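Protoporphyrinogen oxidase (Exiguobacterium sibiricum, PDB 3LOV) probably oxidises coproporphyrinogen III to coproporphyrin III with molecular oxygen and bound FAD, a step of heme b biosynthesis. Local coordinates at residues G58-Y62 with Q348-H352; K66-L72 with L447-A452; G409-Y413 with L440-V445; I435-G439 with S453-M457. One frame throughout, in Å; residues are numbered along the deposited sequence.

Contact 1: residues G58-Y62 with Q348-H352; sequences GPDSY and QKWNH. With FAD (flavin-adenine dinucleotide), chain B.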
# COMPACT_ATOMS: atom_id res chain seq x y z
N GLY A 58 -9.95 1.09 4.18
CA GLY A 58 -8.65 1.34 3.54
C GLY A 58 -7.82 0.07 3.37
O GLY A 58 -8.29 -0.89 2.79
N PRO A 59 -6.59 0.06 3.86
CA PRO A 59 -5.82 -1.20 3.85
C PRO A 59 -6.61 -2.34 4.53
O PRO A 59 -7.25 -2.12 5.56
CB PRO A 59 -4.59 -0.89 4.71
CG PRO A 59 -4.50 0.56 4.84
CD PRO A 59 -5.89 1.14 4.55
N ASP A 60 -6.60 -3.54 3.97
CA ASP A 60 -7.30 -4.63 4.65
C ASP A 60 -6.36 -5.53 5.42
O ASP A 60 -6.81 -6.30 6.27
CB ASP A 60 -8.25 -5.39 3.69
CG ASP A 60 -7.53 -6.36 2.76
OD1 ASP A 60 -6.31 -6.24 2.58
OD2 ASP A 60 -8.22 -7.26 2.24
N SER A 61 -5.07 -5.45 5.13
CA SER A 61 -4.11 -6.41 5.66
C SER A 61 -2.69 -5.94 5.38
O SER A 61 -2.50 -4.86 4.84
CB SER A 61 -4.36 -7.79 5.00
OG SER A 61 -4.18 -7.75 3.60
N TYR A 62 -1.71 -6.74 5.77
CA TYR A 62 -0.30 -6.47 5.56
C TYR A 62 0.43 -7.78 5.28
O TYR A 62 -0.03 -8.84 5.66
CB TYR A 62 0.34 -5.72 6.73
CG TYR A 62 0.45 -6.51 8.05
CD1 TYR A 62 -0.57 -6.49 9.00
CD2 TYR A 62 1.58 -7.25 8.31
CE1 TYR A 62 -0.45 -7.22 10.19
CE2 TYR A 62 1.71 -7.99 9.47
CZ TYR A 62 0.71 -7.97 10.40
OH TYR A 62 0.91 -8.69 11.49
N GLN A 348 -15.15 -14.33 1.26
CA GLN A 348 -14.29 -15.47 0.89
C GLN A 348 -12.84 -15.31 1.38
O GLN A 348 -12.17 -16.29 1.68
CB GLN A 348 -14.25 -15.67 -0.63
CG GLN A 348 -15.59 -15.87 -1.30
CD GLN A 348 -16.24 -17.15 -0.87
OE1 GLN A 348 -17.18 -17.13 -0.09
NE2 GLN A 348 -15.71 -18.28 -1.36
N LYS A 349 -12.33 -14.09 1.41
CA LYS A 349 -10.91 -13.87 1.71
C LYS A 349 -10.72 -13.85 3.23
O LYS A 349 -9.73 -14.37 3.71
CB LYS A 349 -10.44 -12.56 1.06
CG LYS A 349 -8.96 -12.18 1.29
CD LYS A 349 -8.60 -10.93 0.49
CE LYS A 349 -7.18 -10.44 0.76
NZ LYS A 349 -7.05 -9.01 0.43
N TRP A 350 -11.67 -13.28 3.95
CA TRP A 350 -11.62 -13.16 5.42
C TRP A 350 -12.82 -13.82 6.12
O TRP A 350 -13.94 -13.33 6.04
CB TRP A 350 -11.54 -11.68 5.86
CG TRP A 350 -10.42 -10.99 5.27
CD1 TRP A 350 -10.46 -10.08 4.25
CD2 TRP A 350 -9.04 -11.15 5.60
NE1 TRP A 350 -9.19 -9.68 3.91
CE2 TRP A 350 -8.29 -10.33 4.72
CE3 TRP A 350 -8.34 -11.93 6.54
CZ2 TRP A 350 -6.92 -10.22 4.78
CZ3 TRP A 350 -6.94 -11.81 6.59
CH2 TRP A 350 -6.26 -10.98 5.70
N ASN A 351 -12.55 -14.90 6.85
CA ASN A 351 -13.57 -15.59 7.62
C ASN A 351 -14.28 -14.66 8.59
O ASN A 351 -15.47 -14.76 8.75
CB ASN A 351 -12.98 -16.80 8.35
CG ASN A 351 -12.69 -17.97 7.41
OD1 ASN A 351 -13.13 -17.99 6.26
ND2 ASN A 351 -11.97 -18.98 7.90
N HIS A 352 -13.57 -13.72 9.20
CA HIS A 352 -14.14 -12.86 10.26
C HIS A 352 -15.01 -11.68 9.84
O HIS A 352 -15.75 -11.10 10.65
CB HIS A 352 -13.00 -12.29 11.12
CG HIS A 352 -12.23 -11.17 10.45
ND1 HIS A 352 -11.24 -11.40 9.52
CD2 HIS A 352 -12.29 -9.83 10.61
CE1 HIS A 352 -10.72 -10.24 9.14
NE2 HIS A 352 -11.34 -9.27 9.78
PA FAD B . -1.93 8.57 6.49
O1A FAD B . -2.68 7.33 6.85
O2A FAD B . -2.29 9.28 5.24
O5B FAD B . -2.03 9.59 7.71
C5B FAD B . -1.70 10.95 7.59
C4B FAD B . -2.31 11.68 8.79
O4B FAD B . -1.84 13.03 8.85
C3B FAD B . -3.82 11.68 8.71
O3B FAD B . -4.41 11.32 9.95
C2B FAD B . -4.09 13.13 8.32
O2B FAD B . -5.30 13.60 8.80
C1B FAD B . -2.95 13.87 8.99
N9A FAD B . -2.64 15.19 8.43
C8A FAD B . -2.68 15.67 7.14
N7A FAD B . -2.29 16.97 7.11
C5A FAD B . -2.00 17.33 8.40
C6A FAD B . -1.54 18.51 8.99
N6A FAD B . -1.25 19.59 8.26
N1A FAD B . -1.34 18.56 10.36
C2A FAD B . -1.55 17.44 11.14
N3A FAD B . -1.98 16.27 10.54
C4A FAD B . -2.22 16.23 9.22
N1 FAD B . -0.84 -0.93 2.98
C2 FAD B . -0.77 -2.24 3.36
O2 FAD B . 0.19 -2.64 4.04
N3 FAD B . -1.75 -3.12 2.97
C4 FAD B . -2.78 -2.74 2.20
O4 FAD B . -3.63 -3.56 1.92
C4X FAD B . -2.87 -1.43 1.76
N5 FAD B . -3.95 -1.03 1.01
C5X FAD B . -4.02 0.31 0.60
C6 FAD B . -5.09 0.74 -0.19
C7 FAD B . -5.17 2.08 -0.61
C7M FAD B . -6.32 2.53 -1.46
C8 FAD B . -4.20 3.01 -0.20
C8M FAD B . -4.24 4.46 -0.64
C9 FAD B . -3.14 2.60 0.61
C9A FAD B . -3.03 1.25 1.01
N10 FAD B . -1.97 0.83 1.82
C10 FAD B . -1.89 -0.52 2.19
C1' FAD B . -0.86 1.76 2.28
C2' FAD B . -1.20 2.26 3.71
O2' FAD B . -2.37 2.99 3.65
C3' FAD B . -0.10 3.14 4.32
O3' FAD B . 0.95 2.25 4.66
C4' FAD B . -0.49 3.91 5.60
O4' FAD B . -1.87 4.16 5.79
C5' FAD B . 0.17 5.27 5.65
O5' FAD B . -0.09 5.86 6.90
P FAD B . 0.54 7.27 7.23
O1P FAD B . 1.94 7.41 6.69
O2P FAD B . 0.36 7.68 8.67
O3P FAD B . -0.35 8.31 6.34
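The loop at Asp60 and the end of a short helix at Trp350, where the chain first leaves helical angles, keep their backbones well apart, with the CA atoms of Asp60 and Trp350 9.6 Å from each other, and side chains bridge the gap. Asp60 CG sits between the backbone N and the carbonyl carbon (chi1 78°), which sends the carboxylate across to meet two donors on OD2. The extended chain of Lys349 arrives from the opposite direction, and its NZ forms a salt bridge of 2.8 Å on the syn lone pair of Asp60 OD2. Trp350 NE1 gives the second hydrogen bond, 3.1 Å to the same Asp60 OD2. Asp60 OD2 lies close to the indole plane, while NE1 approaches from above the carboxylate plane, the two flat groups standing 87° apart. The other oxygen, Asp60 OD1, accepts Ser61 OG at 2.8 Å, again from above the plane. Ser61 CB packs 3.5 Å from Trp350 CZ2, while Lys349 CG lies over one indole face near its rim. On the cofactor side, Ser61 O takes a weak hydrogen bond of 2.7 Å from N3 of the flavin, and Pro59 CB rests against the ring. With three donors on its two oxygens the Asp60 carboxylate is fixed in rotation, and its charge is met by a lysine; this ties the loop touching the flavin pyrimidine to the helix end behind it.

Contact 2: residues K66-L72 with L447-A452; sequences KHILTDL and LPDCVA. With FAD (flavin-adenine dinucleotide), chain B.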
# COMPACT_ATOMS: atom_id res chain seq x y z
N LYS A 66 6.77 -9.07 6.58
CA LYS A 66 7.26 -7.81 7.15
C LYS A 66 6.84 -7.75 8.61
O LYS A 66 5.92 -7.02 9.01
CB LYS A 66 6.73 -6.63 6.33
CG LYS A 66 7.28 -6.61 4.91
CD LYS A 66 6.76 -5.40 4.10
CE LYS A 66 7.41 -5.39 2.73
NZ LYS A 66 7.29 -4.10 2.03
N HIS A 67 7.53 -8.58 9.39
CA HIS A 67 7.12 -8.97 10.75
C HIS A 67 7.22 -7.86 11.80
O HIS A 67 6.76 -8.06 12.93
CB HIS A 67 7.97 -10.16 11.23
CG HIS A 67 9.42 -9.81 11.40
ND1 HIS A 67 9.90 -9.24 12.56
CD2 HIS A 67 10.46 -9.88 10.55
CE1 HIS A 67 11.20 -9.00 12.42
NE2 HIS A 67 11.56 -9.40 11.21
N ILE A 68 7.79 -6.70 11.44
CA ILE A 68 7.82 -5.58 12.39
C ILE A 68 6.41 -5.20 12.88
O ILE A 68 6.21 -4.91 14.06
CB ILE A 68 8.57 -4.33 11.83
CG1 ILE A 68 8.82 -3.33 12.95
CG2 ILE A 68 7.79 -3.67 10.67
CD1 ILE A 68 9.75 -2.18 12.56
N LEU A 69 5.40 -5.31 12.00
CA LEU A 69 4.05 -4.94 12.36
C LEU A 69 3.43 -6.05 13.24
O LEU A 69 2.65 -5.77 14.16
CB LEU A 69 3.19 -4.67 11.11
CG LEU A 69 1.72 -4.22 11.34
CD1 LEU A 69 1.56 -3.30 12.56
CD2 LEU A 69 1.15 -3.52 10.10
N THR A 70 3.75 -7.31 12.91
CA THR A 70 3.38 -8.46 13.77
C THR A 70 3.94 -8.27 15.17
O THR A 70 3.22 -8.40 16.14
CB THR A 70 3.90 -9.77 13.18
OG1 THR A 70 3.58 -9.84 11.78
CG2 THR A 70 3.26 -10.99 13.94
N ASP A 71 5.20 -7.88 15.25
CA ASP A 71 5.86 -7.66 16.53
C ASP A 71 5.21 -6.53 17.35
O ASP A 71 4.99 -6.67 18.58
CB ASP A 71 7.33 -7.35 16.31
CG ASP A 71 8.11 -8.53 15.81
OD1 ASP A 71 7.71 -9.69 16.06
OD2 ASP A 71 9.14 -8.29 15.16
N LEU A 72 4.90 -5.42 16.68
CA LEU A 72 4.18 -4.31 17.31
C LEU A 72 2.83 -4.80 17.81
O LEU A 72 2.43 -4.48 18.94
CB LEU A 72 4.02 -3.11 16.35
CG LEU A 72 3.35 -1.85 16.88
CD1 LEU A 72 4.21 -1.35 18.07
CD2 LEU A 72 3.13 -0.72 15.74
N LEU A 447 1.80 -0.73 5.31
CA LEU A 447 1.69 -0.49 6.74
C LEU A 447 2.99 -0.81 7.49
O LEU A 447 3.45 0.01 8.32
CB LEU A 447 0.50 -1.21 7.34
CG LEU A 447 -0.84 -0.72 6.84
CD1 LEU A 447 -1.93 -1.73 7.13
CD2 LEU A 447 -1.21 0.61 7.44
N PRO A 448 3.63 -1.96 7.19
CA PRO A 448 4.88 -2.34 7.86
C PRO A 448 6.05 -1.45 7.53
O PRO A 448 6.90 -1.22 8.41
CB PRO A 448 5.14 -3.76 7.34
CG PRO A 448 3.80 -4.24 6.93
CD PRO A 448 3.20 -3.03 6.28
N ASP A 449 6.08 -0.95 6.28
CA ASP A 449 7.12 -0.01 5.84
C ASP A 449 7.02 1.32 6.59
O ASP A 449 8.01 1.93 6.96
CB ASP A 449 7.02 0.26 4.32
CG ASP A 449 7.16 -1.04 3.45
OD1 ASP A 449 8.01 -1.88 3.72
OD2 ASP A 449 6.38 -1.19 2.49
N CYS A 450 5.80 1.79 6.76
CA CYS A 450 5.52 3.00 7.53
C CYS A 450 5.87 2.84 9.00
O CYS A 450 6.48 3.73 9.62
CB CYS A 450 4.05 3.37 7.36
SG CYS A 450 3.70 4.06 5.71
N VAL A 451 5.55 1.69 9.56
CA VAL A 451 5.95 1.43 10.94
C VAL A 451 7.48 1.47 11.08
O VAL A 451 7.98 2.18 11.95
CB VAL A 451 5.36 0.12 11.50
CG1 VAL A 451 6.01 -0.23 12.86
CG2 VAL A 451 3.81 0.23 11.59
N ALA A 452 8.20 0.77 10.20
CA ALA A 452 9.63 0.85 10.16
C ALA A 452 10.15 2.27 9.94
O ALA A 452 11.23 2.65 10.46
CB ALA A 452 10.20 -0.06 9.03
PA FAD B . -1.93 8.57 6.49
O1A FAD B . -2.68 7.33 6.85
O2A FAD B . -2.29 9.28 5.24
O5B FAD B . -2.03 9.59 7.71
C5B FAD B . -1.70 10.95 7.59
C4B FAD B . -2.31 11.68 8.79
O4B FAD B . -1.84 13.03 8.85
C3B FAD B . -3.82 11.68 8.71
O3B FAD B . -4.41 11.32 9.95
C2B FAD B . -4.09 13.13 8.32
O2B FAD B . -5.30 13.60 8.80
C1B FAD B . -2.95 13.87 8.99
N9A FAD B . -2.64 15.19 8.43
C8A FAD B . -2.68 15.67 7.14
N7A FAD B . -2.29 16.97 7.11
C5A FAD B . -2.00 17.33 8.40
C6A FAD B . -1.54 18.51 8.99
N6A FAD B . -1.25 19.59 8.26
N1A FAD B . -1.34 18.56 10.36
C2A FAD B . -1.55 17.44 11.14
N3A FAD B . -1.98 16.27 10.54
C4A FAD B . -2.22 16.23 9.22
N1 FAD B . -0.84 -0.93 2.98
C2 FAD B . -0.77 -2.24 3.36
O2 FAD B . 0.19 -2.64 4.04
N3 FAD B . -1.75 -3.12 2.97
C4 FAD B . -2.78 -2.74 2.20
O4 FAD B . -3.63 -3.56 1.92
C4X FAD B . -2.87 -1.43 1.76
N5 FAD B . -3.95 -1.03 1.01
C5X FAD B . -4.02 0.31 0.60
C6 FAD B . -5.09 0.74 -0.19
C7 FAD B . -5.17 2.08 -0.61
C7M FAD B . -6.32 2.53 -1.46
C8 FAD B . -4.20 3.01 -0.20
C8M FAD B . -4.24 4.46 -0.64
C9 FAD B . -3.14 2.60 0.61
C9A FAD B . -3.03 1.25 1.01
N10 FAD B . -1.97 0.83 1.82
C10 FAD B . -1.89 -0.52 2.19
C1' FAD B . -0.86 1.76 2.28
C2' FAD B . -1.20 2.26 3.71
O2' FAD B . -2.37 2.99 3.65
C3' FAD B . -0.10 3.14 4.32
O3' FAD B . 0.95 2.25 4.66
C4' FAD B . -0.49 3.91 5.60
O4' FAD B . -1.87 4.16 5.79
C5' FAD B . 0.17 5.27 5.65
O5' FAD B . -0.09 5.86 6.90
P FAD B . 0.54 7.27 7.23
O1P FAD B . 1.94 7.41 6.69
O2P FAD B . 0.36 7.68 8.67
O3P FAD B . -0.35 8.31 6.34
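Lys66 NZ meets both oxygens of the flat Asp449 carboxylate, in a salt bridge on the syn lone pair of OD1 (2.9 Å) and weakly at OD2 (3.1 Å). A second partner, the backbone N of Gly446, also binds OD2. The Pro448 ring lies under the root of the lysine, with Lys66 CB 3.4 Å from Pro448 CB, tighter than usual carbon contact; the two side chains cross at about a right angle, and the lysine continues fully extended to the aspartate. The remaining side-chain contacts are largely apolar. Leu69 CD2 leans on Leu447 CB at 3.7 Å. Ile68, with CG1 anti to the backbone N (chi1 -168°), runs past Val451 in the opposite direction, and its CD1 ends beside Ala452. The other branch of Ile68, CG2, sets a methyl against a carbonyl, that of Pro448 O. Leu72 CD2 meets Val451 CG1 from farther along. The short axes of 68-72 and 447-452 pass 9.3 Å apart at 74°. Leu447 N points its hydrogen at flavin O2, a nearly straight bond of 2.8 Å, so helix 447-463 begins at the flavin. It is flanked by helix 68-75 and by helix 14-26, whose Ile14 and Tyr22 touch Val451; Leu69 and Pro448 also pack on Tyr62 of strand 62-63, and Leu69 and Leu447 on helix 235-245.

Contact 3: residues G409-Y413 with L440-V445; sequences GLPAY and LAYDGV. With FAD (flavin-adenine dinucleotide), chain B.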
# COMPACT_ATOMS: atom_id res chain seq x y z
N GLY A 409 -3.49 9.10 -2.30
CA GLY A 409 -3.07 8.09 -1.31
C GLY A 409 -1.86 7.27 -1.72
O GLY A 409 -1.13 6.78 -0.86
N LEU A 410 -1.67 7.08 -3.02
CA LEU A 410 -0.62 6.22 -3.50
C LEU A 410 0.46 6.96 -4.28
O LEU A 410 0.23 7.41 -5.38
CB LEU A 410 -1.22 5.06 -4.31
CG LEU A 410 -2.03 4.07 -3.45
CD1 LEU A 410 -2.92 3.14 -4.30
CD2 LEU A 410 -1.14 3.29 -2.46
N PRO A 411 1.65 7.07 -3.71
CA PRO A 411 2.77 7.60 -4.49
C PRO A 411 3.36 6.61 -5.46
O PRO A 411 3.41 5.42 -5.16
CB PRO A 411 3.84 7.92 -3.44
CG PRO A 411 3.16 7.92 -2.16
CD PRO A 411 2.01 6.93 -2.30
N ALA A 412 3.85 7.13 -6.57
CA ALA A 412 4.49 6.38 -7.61
C ALA A 412 5.99 6.47 -7.40
O ALA A 412 6.64 7.50 -7.80
CB ALA A 412 4.09 6.97 -9.00
N TYR A 413 6.54 5.44 -6.75
CA TYR A 413 7.98 5.27 -6.59
C TYR A 413 8.59 4.78 -7.90
O TYR A 413 8.14 3.79 -8.43
CB TYR A 413 8.32 4.18 -5.55
CG TYR A 413 8.10 4.48 -4.06
CD1 TYR A 413 7.14 5.40 -3.62
CD2 TYR A 413 8.78 3.75 -3.11
CE1 TYR A 413 6.91 5.62 -2.24
CE2 TYR A 413 8.56 3.96 -1.73
CZ TYR A 413 7.65 4.90 -1.30
OH TYR A 413 7.44 5.07 0.05
N LEU A 440 4.48 7.14 4.22
CA LEU A 440 4.37 6.33 3.01
C LEU A 440 5.06 6.91 1.79
O LEU A 440 5.29 6.18 0.82
CB LEU A 440 2.91 6.04 2.69
CG LEU A 440 2.04 7.00 1.89
CD1 LEU A 440 0.88 6.13 1.39
CD2 LEU A 440 1.53 8.19 2.70
N ALA A 441 5.41 8.20 1.84
CA ALA A 441 6.13 8.84 0.72
C ALA A 441 7.56 8.33 0.64
O ALA A 441 8.23 8.42 -0.42
CB ALA A 441 6.18 10.33 0.91
N TYR A 442 8.05 7.84 1.79
CA TYR A 442 9.51 7.72 1.97
C TYR A 442 10.13 6.35 1.79
O TYR A 442 10.97 6.17 0.91
CB TYR A 442 9.92 8.35 3.31
CG TYR A 442 9.31 9.74 3.46
CD1 TYR A 442 9.82 10.82 2.75
CD2 TYR A 442 8.22 9.97 4.29
CE1 TYR A 442 9.27 12.08 2.84
CE2 TYR A 442 7.67 11.25 4.41
CZ TYR A 442 8.16 12.29 3.65
OH TYR A 442 7.62 13.56 3.72
N ASP A 443 9.77 5.42 2.67
CA ASP A 443 10.51 4.16 2.81
C ASP A 443 9.61 2.91 2.51
O ASP A 443 9.76 1.87 3.14
CB ASP A 443 11.06 4.04 4.23
CG ASP A 443 11.82 5.28 4.69
OD1 ASP A 443 12.69 5.74 3.94
OD2 ASP A 443 11.54 5.78 5.81
N GLY A 444 8.68 3.05 1.57
CA GLY A 444 7.75 1.97 1.25
C GLY A 444 6.35 2.41 1.61
O GLY A 444 6.12 3.00 2.65
N VAL A 445 5.41 2.05 0.75
CA VAL A 445 4.03 2.43 0.89
C VAL A 445 3.22 1.68 1.95
O VAL A 445 2.27 2.23 2.48
CB VAL A 445 3.36 2.32 -0.50
CG1 VAL A 445 1.86 2.39 -0.40
CG2 VAL A 445 3.93 3.43 -1.38
PA FAD B . -1.93 8.57 6.49
O1A FAD B . -2.68 7.33 6.85
O2A FAD B . -2.29 9.28 5.24
O5B FAD B . -2.03 9.59 7.71
C5B FAD B . -1.70 10.95 7.59
C4B FAD B . -2.31 11.68 8.79
O4B FAD B . -1.84 13.03 8.85
C3B FAD B . -3.82 11.68 8.71
O3B FAD B . -4.41 11.32 9.95
C2B FAD B . -4.09 13.13 8.32
O2B FAD B . -5.30 13.60 8.80
C1B FAD B . -2.95 13.87 8.99
N9A FAD B . -2.64 15.19 8.43
C8A FAD B . -2.68 15.67 7.14
N7A FAD B . -2.29 16.97 7.11
C5A FAD B . -2.00 17.33 8.40
C6A FAD B . -1.54 18.51 8.99
N6A FAD B . -1.25 19.59 8.26
N1A FAD B . -1.34 18.56 10.36
C2A FAD B . -1.55 17.44 11.14
N3A FAD B . -1.98 16.27 10.54
C4A FAD B . -2.22 16.23 9.22
N1 FAD B . -0.84 -0.93 2.98
C2 FAD B . -0.77 -2.24 3.36
O2 FAD B . 0.19 -2.64 4.04
N3 FAD B . -1.75 -3.12 2.97
C4 FAD B . -2.78 -2.74 2.20
O4 FAD B . -3.63 -3.56 1.92
C4X FAD B . -2.87 -1.43 1.76
N5 FAD B . -3.95 -1.03 1.01
C5X FAD B . -4.02 0.31 0.60
C6 FAD B . -5.09 0.74 -0.19
C7 FAD B . -5.17 2.08 -0.61
C7M FAD B . -6.32 2.53 -1.46
C8 FAD B . -4.20 3.01 -0.20
C8M FAD B . -4.24 4.46 -0.64
C9 FAD B . -3.14 2.60 0.61
C9A FAD B . -3.03 1.25 1.01
N10 FAD B . -1.97 0.83 1.82
C10 FAD B . -1.89 -0.52 2.19
C1' FAD B . -0.86 1.76 2.28
C2' FAD B . -1.20 2.26 3.71
O2' FAD B . -2.37 2.99 3.65
C3' FAD B . -0.10 3.14 4.32
O3' FAD B . 0.95 2.25 4.66
C4' FAD B . -0.49 3.91 5.60
O4' FAD B . -1.87 4.16 5.79
C5' FAD B . 0.17 5.27 5.65
O5' FAD B . -0.09 5.86 6.90
P FAD B . 0.54 7.27 7.23
O1P FAD B . 1.94 7.41 6.69
O2P FAD B . 0.36 7.68 8.67
O3P FAD B . -0.35 8.31 6.34
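Tyr413 drives its hydroxyl into the turn 440-445, where the contact is tightest: OH donates to Leu440 O at 2.5 Å and accepts from Gly444 N at 2.8 Å. The amide lies in the plane of the ring at its edge, whereas the hydroxyl meets the carbonyl from above the carbonyl plane. Gripped by both bonds, the phenol holds the two ends of the turn together. Gly444 has a positive phi (115°) at which a side chain would be jammed against the preceding carbonyl. Beside this, Val445 CG2 lies 3.8 Å from Tyr413 CE1, and its other branch, CG1, meets Leu410 CD2 at 3.7 Å, the two side chains crossing at about a right angle. Leu440 CD1 is close to Gly409 O at 3.1 Å. On the partly exposed side, in contrast to the hydrogen-bonded hydroxyl, Pro411 packs at ordinary apolar distances, CD lying 3.9 Å from Leu440 CD1 and 4.1 Å from Val445 CG2. Beyond it, Tyr442 and Asp443 have their CB atoms turned away from 409-413; Asp443 binds Ser453 and Arg425 instead. Gly409 and Leu410 form a classic beta bulge facing His308, and Leu410 rests on the dimethylbenzene end of the flavin. Val445 O accepts the ribityl O3' at 2.5 Å. FAD touches both the end of mixed-sheet strand 400-411 and the loop from parallel-sheet strand 435-437 to helix 447-463, consistent with a Rossmann-type FAD domain of the amine oxidase family.

Contact 4: residues I435-G439 with S453-M457; sequences IYLAG and SAKTM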
# COMPACT_ATOMS: atom_id res chain seq x y z
N ILE A 435 14.30 18.46 12.24
CA ILE A 435 13.06 18.09 11.58
C ILE A 435 13.31 16.82 10.77
O ILE A 435 14.27 16.74 10.01
CB ILE A 435 12.48 19.27 10.77
CG1 ILE A 435 12.23 20.45 11.73
CG2 ILE A 435 11.18 18.87 10.03
CD1 ILE A 435 11.39 21.56 11.16
N TYR A 436 12.45 15.82 11.01
CA TYR A 436 12.59 14.47 10.45
C TYR A 436 11.29 14.16 9.74
O TYR A 436 10.23 14.74 10.05
CB TYR A 436 12.92 13.43 11.56
CG TYR A 436 14.24 13.69 12.28
CD1 TYR A 436 14.34 14.59 13.34
CD2 TYR A 436 15.38 13.05 11.88
CE1 TYR A 436 15.60 14.85 13.96
CE2 TYR A 436 16.63 13.28 12.50
CZ TYR A 436 16.71 14.19 13.53
OH TYR A 436 17.95 14.37 14.08
N LEU A 437 11.38 13.29 8.74
CA LEU A 437 10.24 12.85 7.92
C LEU A 437 10.04 11.34 8.01
O LEU A 437 11.00 10.58 7.97
CB LEU A 437 10.51 13.20 6.44
CG LEU A 437 10.96 14.61 6.13
CD1 LEU A 437 11.32 14.79 4.66
CD2 LEU A 437 9.86 15.58 6.50
N ALA A 438 8.77 10.91 8.03
CA ALA A 438 8.42 9.49 8.01
C ALA A 438 7.02 9.30 7.43
O ALA A 438 6.19 10.21 7.44
CB ALA A 438 8.51 8.88 9.45
N GLY A 439 6.78 8.12 6.90
CA GLY A 439 5.53 7.81 6.26
C GLY A 439 5.63 7.24 4.86
O GLY A 439 6.71 6.92 4.36
N SER A 453 9.45 3.02 9.09
CA SER A 453 9.85 4.40 8.78
C SER A 453 9.82 5.20 10.08
O SER A 453 10.82 5.85 10.44
CB SER A 453 8.91 5.01 7.70
OG SER A 453 9.24 6.34 7.33
N ALA A 454 8.71 5.11 10.81
CA ALA A 454 8.59 5.73 12.14
C ALA A 454 9.72 5.26 13.10
O ALA A 454 10.41 6.08 13.67
CB ALA A 454 7.20 5.45 12.79
N LYS A 455 9.92 3.94 13.25
CA LYS A 455 10.94 3.42 14.17
C LYS A 455 12.34 3.92 13.81
O LYS A 455 13.09 4.40 14.69
CB LYS A 455 10.93 1.91 14.18
CG LYS A 455 11.67 1.26 15.37
CD LYS A 455 11.88 -0.24 15.10
CE LYS A 455 12.17 -1.03 16.38
NZ LYS A 455 12.77 -0.17 17.41
N THR A 456 12.73 3.81 12.54
CA THR A 456 14.05 4.31 12.17
C THR A 456 14.17 5.84 12.41
O THR A 456 15.23 6.30 12.82
CB THR A 456 14.39 3.95 10.72
OG1 THR A 456 14.09 2.57 10.52
CG2 THR A 456 15.87 4.15 10.42
N MSE A 457 13.14 6.64 12.15
CA MSE A 457 13.32 8.07 12.38
C MSE A 457 13.37 8.37 13.88
O MSE A 457 14.20 9.15 14.33
CB MSE A 457 12.30 8.95 11.67
CG MSE A 457 12.43 8.93 10.16
SE MSE A 457 14.12 9.62 9.52
CE MSE A 457 15.03 8.05 8.81
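Selenomethionine at Met457 reaches from the helix toward strand 435-437. Its CB points at the strand, and CG, anti to the carbonyl carbon (chi1 -67°), comes 3.1 Å from Leu437 O and 4.0 Å from Ala438 CB. A bend at chi2 (-62°) brings SE to 3.6 Å from Leu437 O and 4.3 Å from Tyr436 CD2, where it lies at the edge of the tyrosine ring, near its plane. The bend at chi3 leaves the CE methyl beyond SE, without a close partner in 435-439. Leu437 O itself accepts a hydrogen bond from Arg425. The strand is an outermost member of the five-stranded parallel sheet, bonded to strand 280-283, and the helix that follows it, 447-463, packs back against it, as in a Rossmann-type dinucleotide-binding domain. Nearer the cofactor, Ser453 carries its OG anti to the backbone N, and Gly439 N donates to that oxygen at 3.1 Å in a nearly straight bond (164°). Ser453 OG is also hydrogen-bonded to Asp443, and it stands 3.4 Å from Ala438 CB. Gly439, whose positive phi would jam a side chain against the carbonyl before it, lies against the FAD. Ala454 also touches Ala18 and Ala19 of helix 14-26.

Contacts 2 and 4 use successive parts of helix 447-463, its start beside the flavin and its next turns on the edge of the parallel sheet. Contact 3 ties the loop feeding that helix to the end of strand 400-411 and is joined to contact 4 through Asp443 and Ser453. Contact 1 does not touch contacts 3 and 4 but meets contact 2 through Tyr62, which packs on Leu69 and binds Thr70. Contacts 1 and 4 are buried, while 2 and 3 are partly open. Charge works differently with place: an aspartate shared by lysine and tryptophan in contact 1, a pair with an exposed lysine beside mostly apolar helix packing in contact 2. Contact 3 relies on a tyrosine hydroxyl, contact 4 on a serine and apolar side chains.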